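Local coordinates for hypothetical protein BVU_2266 (Bacteroides vulgatus, PDB 3TZG) that is of unknown function but folds as a porin-like antiparallel beta barrel with a short helix lodged in its interior, at residues G32-Y37 with F187-G192; R76-R81 with G180-F185; Q172-D177 with I244-N249. All coordinates share one frame; numbering follows the deposited sequence.

Interaction 1: residues G32-Y37 with F187-G192; sequences GKIIKY and FLLNLG
Ile-34 and Leu-189 mark the nearest approach of the two backbones, with their CA atoms 8.3 Å apart, a spacing bridged by side chains and by no hydrogen bond. Residues 34-37 are a short barrel strand, whereas 187-192 begin with the last two residues of helix 181-188, followed by the chain leaving it. The strand carries a classic beta bulge in which Ile-35 and Lys-36 both face Glu-27. This irregularity explains why Ile-34 and Tyr-37, three positions apart, can both point at the helix; strict alternation would send them to different sides.

Two pairs result. Ile-34 offers its CG2 branch, which lies 3.7 Å from Leu-189 CD2. The other methyl, Leu-189 CD1, stands a little farther from the same carbon, so the leucine fork straddles it, and the two side chains run at about a right angle to each other. In the second pair Leu-188 extends with CG anti to the backbone N (chi1 -175°), carrying its CD2 methyl to the tyrosine ring. That methyl is 3.9 Å from Tyr-37 CE2 and 4.1 Å from Tyr-37 CD2, an oblique approach to the CD2-CE2 bond.

The helix ends in a Schellman motif. Asn-190 takes a positive phi of 52°, and its N bonds to Phe-187 O at 3.0 Å, so Leu-188 and Leu-189 sit just before the chain turns off. Around the pairs, Ile-34 also touches Tyr-28, Ile-51 touches Leu-189, and the Tyr-37 ring meets Phe-185 edge-to-face.

Chemically the interface is wholly apolar: methyl against methyl and methyl against ring. What this contact contributes is therefore probably burial and shape, while the one polar group of the pairs, Tyr-37 OH, is satisfied by Tyr-174 OH.

Interaction 2: residues R76-R81 with G180-F185; sequences RESRAR and GVDSFF
Asp-182 stands over two consecutive inward-facing positions of strand 74-85, Ser-78 and Ala-80, and its carboxylate presents a different aspect to each. Towards Ala-80 it turns its flat side: Ala-80 CB lies above the carboxylate plane, nearly on the perpendicular through Asp-182 CG and 4.5 Å from that atom. Towards Ser-78 it turns an oxygen, with Asp-182 OD2 4.2 Å from Ser-78 OG. That separation is too long for a hydrogen bond, and none crosses this interface.

The polar ends are engaged elsewhere. Ser-78 OG bonds to Tyr-99 OH, and Asp-182 OD1 forms a salt bridge with Lys-95, both partners belonging to the adjoining strand 90-102. The acid is thus tied to the barrel wall next to the strand it leans on, and the lysine would be expected to stabilise its negative charge in this buried setting.

Backbone geometry sets the approach. The closest CA pair, Ala-80 and Asp-182, is 7.3 Å apart. Strand alternation turns Ser-78 and Ala-80 to the helix and Arg-79 away from it. Across from them, Gly-180 occupies the N-cap position, and its O accepts Phe-184 N at 3.2 Å, placing Asp-182 in the first helical turn. There a chi1 of 53°, with CG between the backbone N and the carbonyl carbon, carries the carboxylate out toward Ser-78 and Ala-80. A carboxylate at this end probably also interacts favourably with the helix dipole.

Small residues on the strand and one acid on the helix give a limited contact of 77 Å², counted over both sides. It is the arrangement of a beta barrel with a helix packed against its inner wall.

Interaction 3: residues Q172-D177 with I244-N249; sequences QAYVID and IDLSYN
Matching first torsions bring Tyr-174 and Ile-244 together: Tyr-174 CG and Ile-244 CG1 each lie beside the backbone N and opposite the carbonyl carbon (chi1 -73° for the tyrosine, -69° for the isoleucine). At Ile-244 this leaves CG2 anti to the backbone N, over the aromatic ring. The setting is a beta barrel. Strand 239-247, which pairs with the N-terminal strand 12-15, belongs to its wall, and the 3-10 turn ending at Tyr-174 belongs to the chain packed within.

The evidence for a CH-pi contact is direct: Ile-244 CG2 is 4.2 Å from the centroid of the Tyr-174 ring and 17° off its normal, displaced toward the rim. The other branch adds to this, Ile-244 CG1 reaching to 3.9 Å from Tyr-174 CD1. An alanine in place of Ile-244 would remove both branches, which would probably strip the ring face of its CH-pi partner and open a gap between turn and strand. Val-13 of strand 12-15 touches both residues, so the contact sits where the first and last strands join.

The 3-10 turn is held by Gln-172 O, which accepts from both Val-175 N and Ile-176 N. Beyond Ile-244, the alternating strand turns Leu-246 inward as well, and its CD2 methyl comes obliquely to the ring, 4.3 Å from Tyr-174 CE2.

How the interactions relate
All three contacts fasten the segment running from the 3-10 turn through helix 181-188 to the barrel wall, at separate places. Interactions 2 and 3 lie on opposite sides of the chain's centre, their own centres about 18 Å apart; the centre of interaction 1 is about 12 Å from that of interaction 2 and about 13 Å from that of interaction 3. An aromatic cluster connects them. Tyr-37 OH of interaction 1 lies 2.7 Å from Tyr-174 OH of interaction 3, a probable hydrogen bond, and Phe-184 of interaction 2 packs on both tyrosines, its CZ 3.6 Å from Tyr-174 CE1. No active site or ligand is known here to which they could be related.

Interaction 1: residues G32-Y37 with F187-G192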
ATOM      1  N   GLY A  32     -14.004  -8.139  14.307  1.00 74.32           N
ATOM      2  CA  GLY A  32     -13.915  -7.419  13.041  1.00 71.21           C
ATOM      3  C   GLY A  32     -12.505  -7.311  12.502  1.00 72.34           C
ATOM      4  O   GLY A  32     -12.288  -6.691  11.451  1.00 72.61           O
ATOM      5  N   LYS A  33     -11.532  -7.916  13.213  1.00 65.71           N
ATOM      6  CA  LYS A  33     -10.127  -7.910  12.806  1.00 62.35           C
ATOM      7  C   LYS A  33      -9.936  -8.871  11.642  1.00 65.84           C
ATOM      8  O   LYS A  33     -10.528  -9.945  11.661  1.00 67.39           O
ATOM      9  CB  LYS A  33      -9.211  -8.270  13.985  1.00 64.14           C
ATOM     10  CG  LYS A  33      -9.239  -7.219  15.100  1.00 68.14           C
ATOM     11  CD  LYS A  33      -8.165  -7.393  16.196  1.00 72.13           C
ATOM     12  CE  LYS A  33      -8.529  -8.362  17.302  1.00 76.52           C
ATOM     13  NZ  LYS A  33      -8.323  -9.765  16.893  1.00 81.02           N
ATOM     14  N   ILE A  34      -9.173  -8.469  10.602  1.00 60.43           N
ATOM     15  CA  ILE A  34      -8.923  -9.317   9.418  1.00 59.13           C
ATOM     16  C   ILE A  34      -8.023 -10.449   9.858  1.00 63.22           C
ATOM     17  O   ILE A  34      -7.023 -10.209  10.537  1.00 63.36           O
ATOM     18  CB  ILE A  34      -8.338  -8.532   8.186  1.00 59.89           C
ATOM     19  CG1 ILE A  34      -8.382  -9.398   6.894  1.00 60.03           C
ATOM     20  CG2 ILE A  34      -6.939  -7.929   8.468  1.00 57.41           C
ATOM     21  CD1 ILE A  34      -8.083  -8.710   5.601  1.00 56.71           C
ATOM     22  N   ILE A  35      -8.406 -11.685   9.540  1.00 59.99           N
ATOM     23  CA  ILE A  35      -7.599 -12.822   9.967  1.00 60.55           C
ATOM     24  C   ILE A  35      -7.131 -13.592   8.738  1.00 63.13           C
ATOM     25  O   ILE A  35      -6.286 -14.481   8.870  1.00 64.21           O
ATOM     26  CB  ILE A  35      -8.321 -13.723  11.000  1.00 66.14           C
ATOM     27  CG1 ILE A  35      -9.718 -14.155  10.537  1.00 66.98           C
ATOM     28  CG2 ILE A  35      -8.379 -13.006  12.361  1.00 68.77           C
ATOM     29  CD1 ILE A  35     -10.303 -15.244  11.348  1.00 73.52           C
ATOM     30  N   LYS A  36      -7.613 -13.196   7.541  1.00 57.84           N
ATOM     31  CA  LYS A  36      -7.220 -13.797   6.268  1.00 57.36           C
ATOM     32  C   LYS A  36      -7.524 -12.868   5.080  1.00 59.49           C
ATOM     33  O   LYS A  36      -8.640 -12.371   4.986  1.00 60.88           O
ATOM     34  CB  LYS A  36      -7.917 -15.154   6.056  1.00 61.66           C
ATOM     35  CG  LYS A  36      -6.897 -16.243   5.759  1.00 75.56           C
ATOM     36  CD  LYS A  36      -7.516 -17.517   5.272  1.00 85.52           C
ATOM     37  CE  LYS A  36      -6.449 -18.452   4.787  1.00 97.08           C
ATOM     38  NZ  LYS A  36      -7.011 -19.743   4.306  1.00111.81           N
ATOM     39  N   TYR A  37      -6.530 -12.636   4.191  1.00 53.31           N
ATOM     40  CA  TYR A  37      -6.621 -11.858   2.940  1.00 51.11           C
ATOM     41  C   TYR A  37      -6.232 -12.818   1.818  1.00 56.02           C
ATOM     42  O   TYR A  37      -5.046 -12.960   1.491  1.00 54.28           O
ATOM     43  CB  TYR A  37      -5.741 -10.579   2.988  1.00 50.48           C
ATOM     44  CG  TYR A  37      -5.834  -9.696   1.751  1.00 49.32           C
ATOM     45  CD1 TYR A  37      -4.980  -9.881   0.670  1.00 49.65           C
ATOM     46  CD2 TYR A  37      -6.732  -8.635   1.693  1.00 48.55           C
ATOM     47  CE1 TYR A  37      -5.066  -9.083  -0.463  1.00 48.30           C
ATOM     48  CE2 TYR A  37      -6.822  -7.825   0.565  1.00 47.90           C
ATOM     49  CZ  TYR A  37      -5.992  -8.057  -0.515  1.00 52.29           C
ATOM     50  OH  TYR A  37      -6.064  -7.256  -1.630  1.00 49.66           O
ATOM     51  N   PHE A 187      -1.009   0.359   5.003  1.00 43.65           N
ATOM     52  CA  PHE A 187      -2.030   1.353   4.677  1.00 42.27           C
ATOM     53  C   PHE A 187      -3.428   0.746   4.700  1.00 46.54           C
ATOM     54  O   PHE A 187      -4.315   1.346   5.326  1.00 46.12           O
ATOM     55  CB  PHE A 187      -1.772   2.032   3.313  1.00 42.76           C
ATOM     56  CG  PHE A 187      -0.615   3.008   3.392  1.00 43.28           C
ATOM     57  CD1 PHE A 187      -0.725   4.189   4.114  1.00 45.01           C
ATOM     58  CD2 PHE A 187       0.599   2.722   2.790  1.00 45.12           C
ATOM     59  CE1 PHE A 187       0.356   5.061   4.235  1.00 44.98           C
ATOM     60  CE2 PHE A 187       1.687   3.605   2.918  1.00 47.28           C
ATOM     61  CZ  PHE A 187       1.552   4.764   3.638  1.00 44.32           C
ATOM     62  N   LEU A 188      -3.626  -0.446   4.064  1.00 43.51           N
ATOM     63  CA  LEU A 188      -4.937  -1.138   3.977  1.00 43.27           C
ATOM     64  C   LEU A 188      -5.550  -1.407   5.367  1.00 48.01           C
ATOM     65  O   LEU A 188      -6.759  -1.269   5.518  1.00 47.55           O
ATOM     66  CB  LEU A 188      -4.799  -2.472   3.218  1.00 42.99           C
ATOM     67  CG  LEU A 188      -6.082  -3.273   2.941  1.00 47.65           C
ATOM     68  CD1 LEU A 188      -6.792  -2.761   1.700  1.00 46.87           C
ATOM     69  CD2 LEU A 188      -5.778  -4.746   2.756  1.00 48.64           C
ATOM     70  N   LEU A 189      -4.718  -1.770   6.370  1.00 45.22           N
ATOM     71  CA  LEU A 189      -5.177  -2.109   7.724  1.00 45.97           C
ATOM     72  C   LEU A 189      -5.078  -0.900   8.665  1.00 51.92           C
ATOM     73  O   LEU A 189      -5.346  -1.043   9.864  1.00 53.96           O
ATOM     74  CB  LEU A 189      -4.355  -3.296   8.294  1.00 46.47           C
ATOM     75  CG  LEU A 189      -4.151  -4.554   7.405  1.00 50.88           C
ATOM     76  CD1 LEU A 189      -3.542  -5.669   8.200  1.00 52.85           C
ATOM     77  CD2 LEU A 189      -5.458  -5.045   6.758  1.00 50.46           C
ATOM     78  N   ASN A 190      -4.710   0.291   8.119  1.00 46.88           N
ATOM     79  CA  ASN A 190      -4.584   1.577   8.816  1.00 47.16           C
ATOM     80  C   ASN A 190      -3.684   1.454  10.079  1.00 52.98           C
ATOM     81  O   ASN A 190      -4.052   1.932  11.173  1.00 53.52           O
ATOM     82  CB  ASN A 190      -5.970   2.150   9.201  1.00 46.72           C
ATOM     83  CG  ASN A 190      -5.948   3.630   9.520  1.00 74.62           C
ATOM     84  OD1 ASN A 190      -5.215   4.422   8.905  1.00 69.77           O
ATOM     85  ND2 ASN A 190      -6.771   4.042  10.476  1.00 67.82           N
ATOM     86  N   LEU A 191      -2.492   0.840   9.914  1.00 48.33           N
ATOM     87  CA  LEU A 191      -1.580   0.645  11.037  1.00 48.90           C
ATOM     88  C   LEU A 191      -0.920   1.990  11.436  1.00 55.21           C
ATOM     89  O   LEU A 191      -0.375   2.102  12.546  1.00 55.69           O
ATOM     90  CB  LEU A 191      -0.518  -0.424  10.740  1.00 48.13           C
ATOM     91  CG  LEU A 191      -1.004  -1.806  10.287  1.00 52.13           C
ATOM     92  CD1 LEU A 191       0.158  -2.781  10.206  1.00 52.22           C
ATOM     93  CD2 LEU A 191      -2.066  -2.381  11.213  1.00 53.56           C
ATOM     94  N   GLY A 192      -1.024   2.995  10.556  1.00 50.45           N
ATOM     95  CA  GLY A 192      -0.514   4.335  10.827  1.00 50.25           C
ATOM     96  C   GLY A 192      -1.526   5.172  11.597  1.00 55.97           C
ATOM     97  O   GLY A 192      -1.222   6.304  11.995  1.00 55.55           O
TER

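Interaction 2: residues R76-R81 with G180-F185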
ATOM      1  N   ARG A  76       5.346   1.025  14.700  1.00 48.34           N
ATOM      2  CA  ARG A  76       6.528   1.828  14.959  1.00 47.49           C
ATOM      3  C   ARG A  76       7.710   1.362  14.106  1.00 51.73           C
ATOM      4  O   ARG A  76       8.592   2.164  13.784  1.00 50.85           O
ATOM      5  CB  ARG A  76       6.874   1.773  16.450  1.00 46.11           C
ATOM      6  CG  ARG A  76       5.758   2.323  17.328  1.00 50.01           C
ATOM      7  CD  ARG A  76       5.473   3.778  17.033  1.00 48.71           C
ATOM      8  NE  ARG A  76       4.282   4.245  17.733  1.00 50.68           N
ATOM      9  CZ  ARG A  76       3.872   5.505  17.743  1.00 59.81           C
ATOM     10  NH1 ARG A  76       4.549   6.436  17.082  1.00 40.41           N
ATOM     11  NH2 ARG A  76       2.786   5.850  18.423  1.00 52.30           N
ATOM     12  N   GLU A  77       7.702   0.072  13.722  1.00 48.90           N
ATOM     13  CA  GLU A  77       8.748  -0.599  12.942  1.00 47.36           C
ATOM     14  C   GLU A  77       8.257  -1.953  12.444  1.00 51.65           C
ATOM     15  O   GLU A  77       7.327  -2.506  13.032  1.00 51.64           O
ATOM     16  CB  GLU A  77      10.006  -0.770  13.808  1.00 49.14           C
ATOM     17  CG  GLU A  77       9.697  -1.467  15.107  1.00 56.47           C
ATOM     18  CD  GLU A  77      10.827  -1.567  16.091  1.00 72.66           C
ATOM     19  OE1 GLU A  77      11.678  -2.466  15.906  1.00 54.63           O
ATOM     20  OE2 GLU A  77      10.765  -0.864  17.125  1.00 72.20           O
ATOM     21  N   SER A  78       8.866  -2.487  11.368  1.00 49.07           N
ATOM     22  CA  SER A  78       8.487  -3.803  10.809  1.00 49.46           C
ATOM     23  C   SER A  78       9.696  -4.532  10.208  1.00 56.70           C
ATOM     24  O   SER A  78      10.684  -3.881   9.829  1.00 56.77           O
ATOM     25  CB  SER A  78       7.408  -3.666   9.738  1.00 48.55           C
ATOM     26  OG  SER A  78       7.959  -3.224   8.502  1.00 56.03           O
ATOM     27  N   ARG A  79       9.612  -5.879  10.125  1.00 54.30           N
ATOM     28  CA  ARG A  79      10.618  -6.716   9.493  1.00 54.93           C
ATOM     29  C   ARG A  79       9.910  -7.670   8.563  1.00 60.80           C
ATOM     30  O   ARG A  79       8.929  -8.309   8.960  1.00 62.00           O
ATOM     31  CB  ARG A  79      11.530  -7.449  10.489  1.00 57.60           C
ATOM     32  CG  ARG A  79      12.764  -7.973   9.765  1.00 71.80           C
ATOM     33  CD  ARG A  79      13.949  -8.287  10.626  1.00 89.10           C
ATOM     34  NE  ARG A  79      15.080  -8.528   9.736  1.00104.59           N
ATOM     35  CZ  ARG A  79      16.320  -8.760  10.142  1.00117.41           C
ATOM     36  NH1 ARG A  79      16.606  -8.796  11.437  1.00106.86           N
ATOM     37  NH2 ARG A  79      17.287  -8.958   9.254  1.00 99.05           N
ATOM     38  N   ALA A  80      10.393  -7.747   7.316  1.00 57.50           N
ATOM     39  CA  ALA A  80       9.797  -8.584   6.288  1.00 57.50           C
ATOM     40  C   ALA A  80      10.821  -9.396   5.544  1.00 64.57           C
ATOM     41  O   ALA A  80      11.977  -8.983   5.387  1.00 65.60           O
ATOM     42  CB  ALA A  80       9.046  -7.714   5.302  1.00 56.31           C
ATOM     43  N   ARG A  81      10.391 -10.570   5.093  1.00 62.26           N
ATOM     44  CA  ARG A  81      11.174 -11.436   4.231  1.00 63.38           C
ATOM     45  C   ARG A  81      10.495 -11.386   2.889  1.00 68.52           C
ATOM     46  O   ARG A  81       9.283 -11.575   2.817  1.00 67.15           O
ATOM     47  CB  ARG A  81      11.332 -12.859   4.787  1.00 62.92           C
ATOM     48  CG  ARG A  81      12.164 -13.732   3.854  1.00 68.35           C
ATOM     49  CD  ARG A  81      12.878 -14.838   4.580  1.00 79.39           C
ATOM     50  NE  ARG A  81      13.892 -14.299   5.480  1.00 85.66           N
ATOM     51  CZ  ARG A  81      14.679 -15.039   6.250  1.00101.08           C
ATOM     52  NH1 ARG A  81      14.592 -16.361   6.224  1.00 88.29           N
ATOM     53  NH2 ARG A  81      15.566 -14.461   7.048  1.00 92.47           N
ATOM     54  N   GLY A 180       6.515  -2.013  -1.627  1.00 48.38           N
ATOM     55  CA  GLY A 180       6.290  -3.375  -1.150  1.00 48.57           C
ATOM     56  C   GLY A 180       4.922  -3.710  -0.597  1.00 51.56           C
ATOM     57  O   GLY A 180       4.197  -2.828  -0.123  1.00 51.08           O
ATOM     58  N   VAL A 181       4.600  -5.018  -0.605  1.00 48.69           N
ATOM     59  CA  VAL A 181       3.317  -5.594  -0.179  1.00 49.14           C
ATOM     60  C   VAL A 181       3.119  -5.351   1.358  1.00 54.34           C
ATOM     61  O   VAL A 181       1.971  -5.209   1.825  1.00 54.90           O
ATOM     62  CB  VAL A 181       3.218  -7.094  -0.586  1.00 53.94           C
ATOM     63  CG1 VAL A 181       2.015  -7.793   0.030  1.00 54.56           C
ATOM     64  CG2 VAL A 181       3.135  -7.214  -2.103  1.00 53.53           C
ATOM     65  N   ASP A 182       4.224  -5.211   2.115  1.00 49.40           N
ATOM     66  CA  ASP A 182       4.130  -4.905   3.537  1.00 47.91           C
ATOM     67  C   ASP A 182       3.565  -3.484   3.721  1.00 49.31           C
ATOM     68  O   ASP A 182       2.726  -3.272   4.599  1.00 48.42           O
ATOM     69  CB  ASP A 182       5.483  -5.076   4.246  1.00 49.91           C
ATOM     70  CG  ASP A 182       6.635  -4.327   3.637  1.00 56.42           C
ATOM     71  OD1 ASP A 182       6.928  -4.564   2.434  1.00 55.20           O
ATOM     72  OD2 ASP A 182       7.304  -3.564   4.381  1.00 62.36           O
ATOM     73  N   SER A 183       3.959  -2.533   2.848  1.00 44.96           N
ATOM     74  CA  SER A 183       3.434  -1.170   2.908  1.00 44.05           C
ATOM     75  C   SER A 183       1.960  -1.163   2.479  1.00 48.57           C
ATOM     76  O   SER A 183       1.159  -0.409   3.052  1.00 48.65           O
ATOM     77  CB  SER A 183       4.265  -0.224   2.053  1.00 48.03           C
ATOM     78  OG  SER A 183       5.468   0.197   2.695  1.00 62.26           O
ATOM     79  N   PHE A 184       1.588  -2.047   1.507  1.00 42.78           N
ATOM     80  CA  PHE A 184       0.203  -2.189   1.083  1.00 40.95           C
ATOM     81  C   PHE A 184      -0.666  -2.486   2.309  1.00 45.99           C
ATOM     82  O   PHE A 184      -1.596  -1.725   2.595  1.00 46.86           O
ATOM     83  CB  PHE A 184       0.063  -3.282   0.015  1.00 42.66           C
ATOM     84  CG  PHE A 184      -1.363  -3.707  -0.227  1.00 44.09           C
ATOM     85  CD1 PHE A 184      -2.205  -2.942  -1.021  1.00 45.33           C
ATOM     86  CD2 PHE A 184      -1.877  -4.860   0.368  1.00 47.23           C
ATOM     87  CE1 PHE A 184      -3.522  -3.335  -1.238  1.00 45.99           C
ATOM     88  CE2 PHE A 184      -3.204  -5.249   0.152  1.00 49.16           C
ATOM     89  CZ  PHE A 184      -4.009  -4.492  -0.659  1.00 45.58           C
ATOM     90  N   PHE A 185      -0.314  -3.556   3.071  1.00 41.04           N
ATOM     91  CA  PHE A 185      -1.030  -3.965   4.272  1.00 39.93           C
ATOM     92  C   PHE A 185      -0.963  -2.890   5.373  1.00 43.22           C
ATOM     93  O   PHE A 185      -1.978  -2.649   6.045  1.00 42.87           O
ATOM     94  CB  PHE A 185      -0.493  -5.296   4.786  1.00 42.23           C
ATOM     95  CG  PHE A 185      -0.993  -6.442   3.947  1.00 44.82           C
ATOM     96  CD1 PHE A 185      -2.359  -6.701   3.829  1.00 47.82           C
ATOM     97  CD2 PHE A 185      -0.105  -7.257   3.249  1.00 46.64           C
ATOM     98  CE1 PHE A 185      -2.818  -7.745   3.017  1.00 48.62           C
ATOM     99  CE2 PHE A 185      -0.572  -8.302   2.444  1.00 48.41           C
ATOM    100  CZ  PHE A 185      -1.923  -8.534   2.335  1.00 46.53           C
TER

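Interaction 3: residues Q172-D177 with I244-N249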
ATOM      1  N   GLN A 172      -7.657   3.373  -0.137  1.00 44.80           N
ATOM      2  CA  GLN A 172      -6.616   4.218  -0.764  1.00 43.16           C
ATOM      3  C   GLN A 172      -5.395   3.396  -1.074  1.00 48.16           C
ATOM      4  O   GLN A 172      -4.631   3.735  -1.985  1.00 47.35           O
ATOM      5  CB  GLN A 172      -6.196   5.379   0.138  1.00 44.70           C
ATOM      6  CG  GLN A 172      -7.316   6.286   0.595  1.00 86.26           C
ATOM      7  CD  GLN A 172      -6.910   7.154   1.764  1.00119.54           C
ATOM      8  OE1 GLN A 172      -5.714   7.293   2.108  1.00109.09           O
ATOM      9  NE2 GLN A 172      -7.919   7.741   2.419  1.00118.91           N
ATOM     10  N   ALA A 173      -5.193   2.295  -0.291  1.00 44.05           N
ATOM     11  CA  ALA A 173      -4.067   1.375  -0.460  1.00 42.24           C
ATOM     12  C   ALA A 173      -4.052   0.767  -1.859  1.00 45.10           C
ATOM     13  O   ALA A 173      -3.005   0.336  -2.324  1.00 45.34           O
ATOM     14  CB  ALA A 173      -4.140   0.274   0.580  1.00 43.38           C
ATOM     15  N   TYR A 174      -5.209   0.727  -2.537  1.00 41.14           N
ATOM     16  CA  TYR A 174      -5.284   0.156  -3.869  1.00 40.27           C
ATOM     17  C   TYR A 174      -4.860   1.170  -4.930  1.00 45.16           C
ATOM     18  O   TYR A 174      -4.664   0.747  -6.072  1.00 47.92           O
ATOM     19  CB  TYR A 174      -6.694  -0.384  -4.160  1.00 41.09           C
ATOM     20  CG  TYR A 174      -7.007  -1.666  -3.412  1.00 40.14           C
ATOM     21  CD1 TYR A 174      -6.401  -2.869  -3.766  1.00 41.01           C
ATOM     22  CD2 TYR A 174      -7.871  -1.669  -2.322  1.00 40.53           C
ATOM     23  CE1 TYR A 174      -6.633  -4.037  -3.045  1.00 40.84           C
ATOM     24  CE2 TYR A 174      -8.110  -2.833  -1.588  1.00 41.79           C
ATOM     25  CZ  TYR A 174      -7.490  -4.018  -1.955  1.00 48.66           C
ATOM     26  OH  TYR A 174      -7.739  -5.201  -1.279  1.00 49.87           O
ATOM     27  N   VAL A 175      -4.653   2.476  -4.573  1.00 39.33           N
ATOM     28  CA  VAL A 175      -4.247   3.504  -5.555  1.00 37.98           C
ATOM     29  C   VAL A 175      -3.000   4.337  -5.132  1.00 43.39           C
ATOM     30  O   VAL A 175      -2.365   4.948  -6.002  1.00 44.08           O
ATOM     31  CB  VAL A 175      -5.388   4.488  -5.875  1.00 41.46           C
ATOM     32  CG1 VAL A 175      -6.565   3.784  -6.527  1.00 41.70           C
ATOM     33  CG2 VAL A 175      -5.837   5.283  -4.652  1.00 41.69           C
ATOM     34  N   ILE A 176      -2.673   4.416  -3.836  1.00 41.36           N
ATOM     35  CA  ILE A 176      -1.541   5.280  -3.429  1.00 41.64           C
ATOM     36  C   ILE A 176      -0.192   4.556  -3.637  1.00 49.58           C
ATOM     37  O   ILE A 176      -0.148   3.355  -3.962  1.00 49.31           O
ATOM     38  CB  ILE A 176      -1.651   5.858  -2.000  1.00 42.46           C
ATOM     39  CG1 ILE A 176      -1.469   4.769  -0.931  1.00 41.01           C
ATOM     40  CG2 ILE A 176      -3.001   6.621  -1.897  1.00 42.02           C
ATOM     41  CD1 ILE A 176      -1.562   5.201   0.479  1.00 44.18           C
ATOM     42  N   ASP A 177       0.890   5.378  -3.553  1.00 47.89           N
ATOM     43  CA  ASP A 177       2.311   5.093  -3.773  1.00 48.23           C
ATOM     44  C   ASP A 177       2.954   4.538  -2.540  1.00 52.67           C
ATOM     45  O   ASP A 177       3.053   5.253  -1.551  1.00 54.84           O
ATOM     46  CB  ASP A 177       3.001   6.417  -4.145  1.00 51.15           C
ATOM     47  CG  ASP A 177       4.106   6.316  -5.155  1.00 76.22           C
ATOM     48  OD1 ASP A 177       3.804   6.370  -6.367  1.00 81.75           O
ATOM     49  OD2 ASP A 177       5.279   6.248  -4.741  1.00 85.11           O
ATOM     50  N   ILE A 244      -9.505  -3.353  -9.738  1.00 48.49           N
ATOM     51  CA  ILE A 244      -9.787  -4.120  -8.531  1.00 49.25           C
ATOM     52  C   ILE A 244     -11.285  -4.138  -8.333  1.00 53.67           C
ATOM     53  O   ILE A 244     -11.911  -3.083  -8.311  1.00 53.86           O
ATOM     54  CB  ILE A 244      -9.030  -3.568  -7.290  1.00 51.60           C
ATOM     55  CG1 ILE A 244      -7.507  -3.831  -7.424  1.00 51.70           C
ATOM     56  CG2 ILE A 244      -9.565  -4.156  -5.977  1.00 50.95           C
ATOM     57  CD1 ILE A 244      -6.734  -2.589  -7.747  1.00 66.78           C
ATOM     58  N   ASP A 245     -11.864  -5.330  -8.246  1.00 52.18           N
ATOM     59  CA  ASP A 245     -13.299  -5.493  -8.004  1.00 53.54           C
ATOM     60  C   ASP A 245     -13.493  -5.912  -6.544  1.00 55.68           C
ATOM     61  O   ASP A 245     -12.722  -6.731  -6.048  1.00 57.39           O
ATOM     62  CB  ASP A 245     -13.916  -6.497  -8.994  1.00 57.82           C
ATOM     63  CG  ASP A 245     -14.118  -5.968 -10.414  1.00 80.89           C
ATOM     64  OD1 ASP A 245     -14.575  -4.820 -10.561  1.00 82.10           O
ATOM     65  OD2 ASP A 245     -13.955  -6.753 -11.369  1.00 95.84           O
ATOM     66  N   LEU A 246     -14.446  -5.297  -5.833  1.00 49.15           N
ATOM     67  CA  LEU A 246     -14.661  -5.589  -4.413  1.00 49.35           C
ATOM     68  C   LEU A 246     -16.107  -5.962  -4.110  1.00 59.11           C
ATOM     69  O   LEU A 246     -17.054  -5.401  -4.694  1.00 61.18           O
ATOM     70  CB  LEU A 246     -14.268  -4.389  -3.528  1.00 47.98           C
ATOM     71  CG  LEU A 246     -12.835  -3.881  -3.626  1.00 49.87           C
ATOM     72  CD1 LEU A 246     -12.762  -2.674  -4.525  1.00 48.98           C
ATOM     73  CD2 LEU A 246     -12.344  -3.471  -2.293  1.00 50.45           C
ATOM     74  N   SER A 247     -16.284  -6.900  -3.166  1.00 56.76           N
ATOM     75  CA  SER A 247     -17.603  -7.365  -2.733  1.00 56.93           C
ATOM     76  C   SER A 247     -17.756  -7.141  -1.244  1.00 61.34           C
ATOM     77  O   SER A 247     -16.783  -7.262  -0.492  1.00 60.11           O
ATOM     78  CB  SER A 247     -17.798  -8.835  -3.085  1.00 58.60           C
ATOM     79  OG  SER A 247     -19.050  -9.315  -2.628  1.00 66.55           O
ATOM     80  N   TYR A 248     -18.984  -6.830  -0.820  1.00 59.58           N
ATOM     81  CA  TYR A 248     -19.327  -6.566   0.578  1.00 59.82           C
ATOM     82  C   TYR A 248     -20.393  -7.561   1.071  1.00 66.53           C
ATOM     83  O   TYR A 248     -20.884  -7.421   2.192  1.00 66.73           O
ATOM     84  CB  TYR A 248     -19.808  -5.114   0.727  1.00 59.47           C
ATOM     85  CG  TYR A 248     -18.785  -4.081   0.303  1.00 58.13           C
ATOM     86  CD1 TYR A 248     -18.630  -3.732  -1.036  1.00 58.28           C
ATOM     87  CD2 TYR A 248     -17.977  -3.441   1.244  1.00 57.76           C
ATOM     88  CE1 TYR A 248     -17.659  -2.818  -1.435  1.00 56.34           C
ATOM     89  CE2 TYR A 248     -17.025  -2.501   0.858  1.00 55.60           C
ATOM     90  CZ  TYR A 248     -16.873  -2.194  -0.481  1.00 56.48           C
ATOM     91  OH  TYR A 248     -15.969  -1.249  -0.859  1.00 52.20           O
ATOM     92  N   ASN A 249     -20.696  -8.593   0.246  1.00 66.39           N
ATOM     93  CA  ASN A 249     -21.696  -9.632   0.530  1.00 70.04           C
ATOM     94  C   ASN A 249     -21.143 -10.706   1.465  1.00 79.11           C
ATOM     95  O   ASN A 249     -20.070 -11.242   1.180  1.00 79.00           O
ATOM     96  CB  ASN A 249     -22.192 -10.302  -0.774  1.00 69.37           C
ATOM     97  CG  ASN A 249     -23.209 -11.412  -0.564  1.00102.76           C
ATOM     98  OD1 ASN A 249     -22.898 -12.601  -0.664  1.00 97.57           O
ATOM     99  ND2 ASN A 249     -24.439 -11.060  -0.219  1.00102.38           N
TER